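Local atomic coordinates of flavodoxin (Methanosarcina acetivorans C2A, PDB entry 5WID), a protein that binds flavin mononucleotide and, like other flavodoxins, probably serves as an electron carrier. Residues Y38-L42 and D43-E47. Numbering follows the deposited sequence.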
ATOM      1  N   TYR A  38       0.346  -8.990  -8.619  1.00 14.01           N
ATOM      2  CA  TYR A  38       0.653 -10.070  -9.547  1.00 12.52           C
ATOM      3  C   TYR A  38       1.784  -9.696 -10.495  1.00 16.54           C
ATOM      4  O   TYR A  38       2.551 -10.570 -10.917  1.00 15.56           O
ATOM      5  CB  TYR A  38      -0.615 -10.421 -10.331  1.00 14.24           C
ATOM      6  CG  TYR A  38      -0.409 -11.528 -11.314  1.00 14.01           C
ATOM      7  CD1 TYR A  38      -0.162 -12.829 -10.883  1.00 18.20           C
ATOM      8  CD2 TYR A  38      -0.442 -11.278 -12.680  1.00 17.15           C
ATOM      9  CE1 TYR A  38       0.041 -13.853 -11.792  1.00 20.78           C
ATOM     10  CE2 TYR A  38      -0.231 -12.292 -13.588  1.00 16.93           C
ATOM     11  CZ  TYR A  38       0.008 -13.572 -13.143  1.00 22.89           C
ATOM     12  OH  TYR A  38       0.206 -14.571 -14.068  1.00 25.58           O
ATOM     13  N   ASP A  39       1.896  -8.414 -10.849  1.00 13.54           N
ATOM     14  CA  ASP A  39       2.859  -7.984 -11.861  1.00 14.83           C
ATOM     15  C   ASP A  39       4.164  -7.456 -11.284  1.00 17.81           C
ATOM     16  O   ASP A  39       5.117  -7.250 -12.042  1.00 17.73           O
ATOM     17  CB  ASP A  39       2.254  -6.893 -12.755  1.00 14.14           C
ATOM     18  CG  ASP A  39       1.075  -7.396 -13.571  1.00 15.53           C
ATOM     19  OD1 ASP A  39       1.155  -8.526 -14.093  1.00 14.09           O
ATOM     20  OD2 ASP A  39       0.084  -6.656 -13.673  1.00 16.42           O
ATOM     21  N   VAL A  40       4.239  -7.228  -9.990  1.00 16.27           N
ATOM     22  CA  VAL A  40       5.419  -6.562  -9.448  1.00 17.77           C
ATOM     23  C   VAL A  40       6.587  -7.544  -9.400  1.00 20.21           C
ATOM     24  O   VAL A  40       6.418  -8.754  -9.192  1.00 18.21           O
ATOM     25  CB  VAL A  40       5.093  -5.946  -8.068  1.00 21.68           C
ATOM     26  CG1 VAL A  40       4.857  -7.014  -7.059  1.00 22.56           C
ATOM     27  CG2 VAL A  40       6.203  -4.996  -7.629  1.00 31.69           C
ATOM     28  N   LYS A  41       7.786  -7.022  -9.642  1.00 18.33           N
ATOM     29  CA  LYS A  41       9.012  -7.802  -9.597  1.00 18.34           C
ATOM     30  C   LYS A  41       9.703  -7.611  -8.257  1.00 17.50           C
ATOM     31  O   LYS A  41       9.645  -6.534  -7.665  1.00 17.10           O
ATOM     32  CB  LYS A  41       9.980  -7.385 -10.699  1.00 22.36           C
ATOM     33  CG  LYS A  41       9.457  -7.526 -12.107  1.00 31.42           C
ATOM     34  CD  LYS A  41      10.489  -6.944 -13.053  1.00 40.10           C
ATOM     35  CE  LYS A  41       9.970  -6.882 -14.458  1.00 47.44           C
ATOM     36  NZ  LYS A  41       9.309  -5.572 -14.729  1.00 55.13           N
ATOM     37  N   LEU A  42      10.396  -8.659  -7.808  1.00 16.38           N
ATOM     38  CA  LEU A  42      11.172  -8.561  -6.575  1.00 18.13           C
ATOM     39  C   LEU A  42      12.120  -7.367  -6.608  1.00 18.34           C
ATOM     40  O   LEU A  42      12.210  -6.607  -5.635  1.00 18.76           O
ATOM     41  CB  LEU A  42      11.948  -9.861  -6.349  1.00 19.26           C
ATOM     42  CG  LEU A  42      12.809  -9.903  -5.088  1.00 18.57           C
ATOM     43  CD1 LEU A  42      11.936  -9.725  -3.861  1.00 17.93           C
ATOM     44  CD2 LEU A  42      13.616 -11.203  -5.013  1.00 23.28           C
ATOM     45  N   ASP A  43      12.828  -7.177  -7.726  1.00 18.68           N
ATOM     46  CA  ASP A  43      13.773  -6.063  -7.821  1.00 19.50           C
ATOM     47  C   ASP A  43      13.090  -4.712  -7.661  1.00 18.56           C
ATOM     48  O   ASP A  43      13.713  -3.763  -7.171  1.00 19.81           O
ATOM     49  CB  ASP A  43      14.518  -6.089  -9.160  1.00 20.90           C
ATOM     50  CG  ASP A  43      15.605  -7.138  -9.204  1.00 33.50           C
ATOM     51  OD1 ASP A  43      16.004  -7.522 -10.321  1.00 35.57           O
ATOM     52  OD2 ASP A  43      16.071  -7.568  -8.128  1.00 35.80           O
ATOM     53  N   GLU A  44      11.834  -4.591  -8.099  1.00 17.18           N
ATOM     54  CA  GLU A  44      11.133  -3.318  -7.942  1.00 18.39           C
ATOM     55  C   GLU A  44      10.872  -3.007  -6.472  1.00 19.67           C
ATOM     56  O   GLU A  44      10.925  -1.842  -6.061  1.00 18.02           O
ATOM     57  CB  GLU A  44       9.829  -3.338  -8.741  1.00 19.51           C
ATOM     58  CG  GLU A  44      10.095  -3.367 -10.244  1.00 25.47           C
ATOM     59  CD  GLU A  44       8.843  -3.556 -11.086  1.00 30.24           C
ATOM     60  OE1 GLU A  44       7.952  -4.337 -10.694  1.00 22.82           O
ATOM     61  OE2 GLU A  44       8.769  -2.925 -12.162  1.00 32.49           O
ATOM     62  N   LEU A  45      10.583  -4.035  -5.666  1.00 14.88           N
ATOM     63  CA  LEU A  45      10.442  -3.833  -4.226  1.00 15.29           C
ATOM     64  C   LEU A  45      11.781  -3.459  -3.595  1.00 17.13           C
ATOM     65  O   LEU A  45      11.850  -2.541  -2.770  1.00 16.92           O
ATOM     66  CB  LEU A  45       9.888  -5.106  -3.572  1.00 15.77           C
ATOM     67  CG  LEU A  45       8.449  -5.497  -3.932  1.00 18.67           C
ATOM     68  CD1 LEU A  45       8.075  -6.813  -3.260  1.00 19.07           C
ATOM     69  CD2 LEU A  45       7.482  -4.404  -3.552  1.00 19.37           C
ATOM     70  N   LYS A  46      12.853  -4.168  -3.976  1.00 15.43           N
ATOM     71  CA  LYS A  46      14.179  -3.878  -3.432  1.00 16.28           C
ATOM     72  C   LYS A  46      14.612  -2.454  -3.756  1.00 17.53           C
ATOM     73  O   LYS A  46      15.264  -1.796  -2.938  1.00 18.44           O
ATOM     74  CB  LYS A  46      15.205  -4.870  -3.987  1.00 16.49           C
ATOM     75  CG  LYS A  46      15.014  -6.315  -3.539  1.00 16.78           C
ATOM     76  CD  LYS A  46      15.955  -7.233  -4.314  1.00 22.14           C
ATOM     77  CE  LYS A  46      16.086  -8.594  -3.649  1.00 20.30           C
ATOM     78  NZ  LYS A  46      17.141  -9.429  -4.319  1.00 21.56           N
ATOM     79  N   GLU A  47      14.255  -1.963  -4.943  1.00 17.10           N
ATOM     80  CA  GLU A  47      14.686  -0.632  -5.363  1.00 16.73           C
ATOM     81  C   GLU A  47      13.984   0.479  -4.582  1.00 16.47           C
ATOM     82  O   GLU A  47      14.551   1.564  -4.408  1.00 18.63           O
ATOM     83  CB  GLU A  47      14.427  -0.472  -6.865  1.00 27.01           C
ATOM     84  CG  GLU A  47      14.650   0.939  -7.405  1.00 48.36           C
ATOM     85  CD  GLU A  47      14.037   1.158  -8.783  1.00 56.93           C
ATOM     86  OE1 GLU A  47      14.466   2.112  -9.465  1.00 59.30           O
ATOM     87  OE2 GLU A  47      13.131   0.390  -9.182  1.00 52.00           O
TER
HETATM   88  O   HOH W   1       6.698  -5.184 -13.066  1.00 27.15           O
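Glu44 folds back from the first turn of helix 42-47 onto Lys41, the residue at the N-cap position. Its CB lies 3.4 Å from Lys41 O and also touches Val40 CG2. With CG anti to its own carbonyl carbon (chi1 -68°) and the chain extended beyond, the side chain runs back toward the preceding loop; CG and CD pass over Lys41 CB, the two side chains crossing at a slant. At the tip, Glu44 OE1 accepts a nearly straight hydrogen bond from Lys41 N (2.9 Å). The donor comes in on the anti side, 30° out of the carboxylate plane. This bond is the N3 half of a capping box; the lysine side chain cannot supply the other half. Separately, Glu44 N makes a weak backbone bond to Lys41 O. Water 1 also donates to Glu44 OE1 (2.8 Å) and ties it to Asp39 O and Lys41 NZ. Glu44 OE2 has a long salt bridge to Lys41 NZ (3.7 Å) and a hydrogen bond from Gln33 NE2. Cutting Glu44 back to an alanine here removes the carboxylate, which is likely to leave Lys41 N and Gln33 NE2 without this acceptor. One residue further along, Leu42 O accepts a bond from Lys46 N (3.0 Å), and Lys46 CE lies against Leu42 CG and CD2. Beneath, Val40 and Leu45 pack on Ile4 of strand 2-8 and Phe69, so the short helix sits against both the sheet and helix 64-76 of the flavodoxin fold.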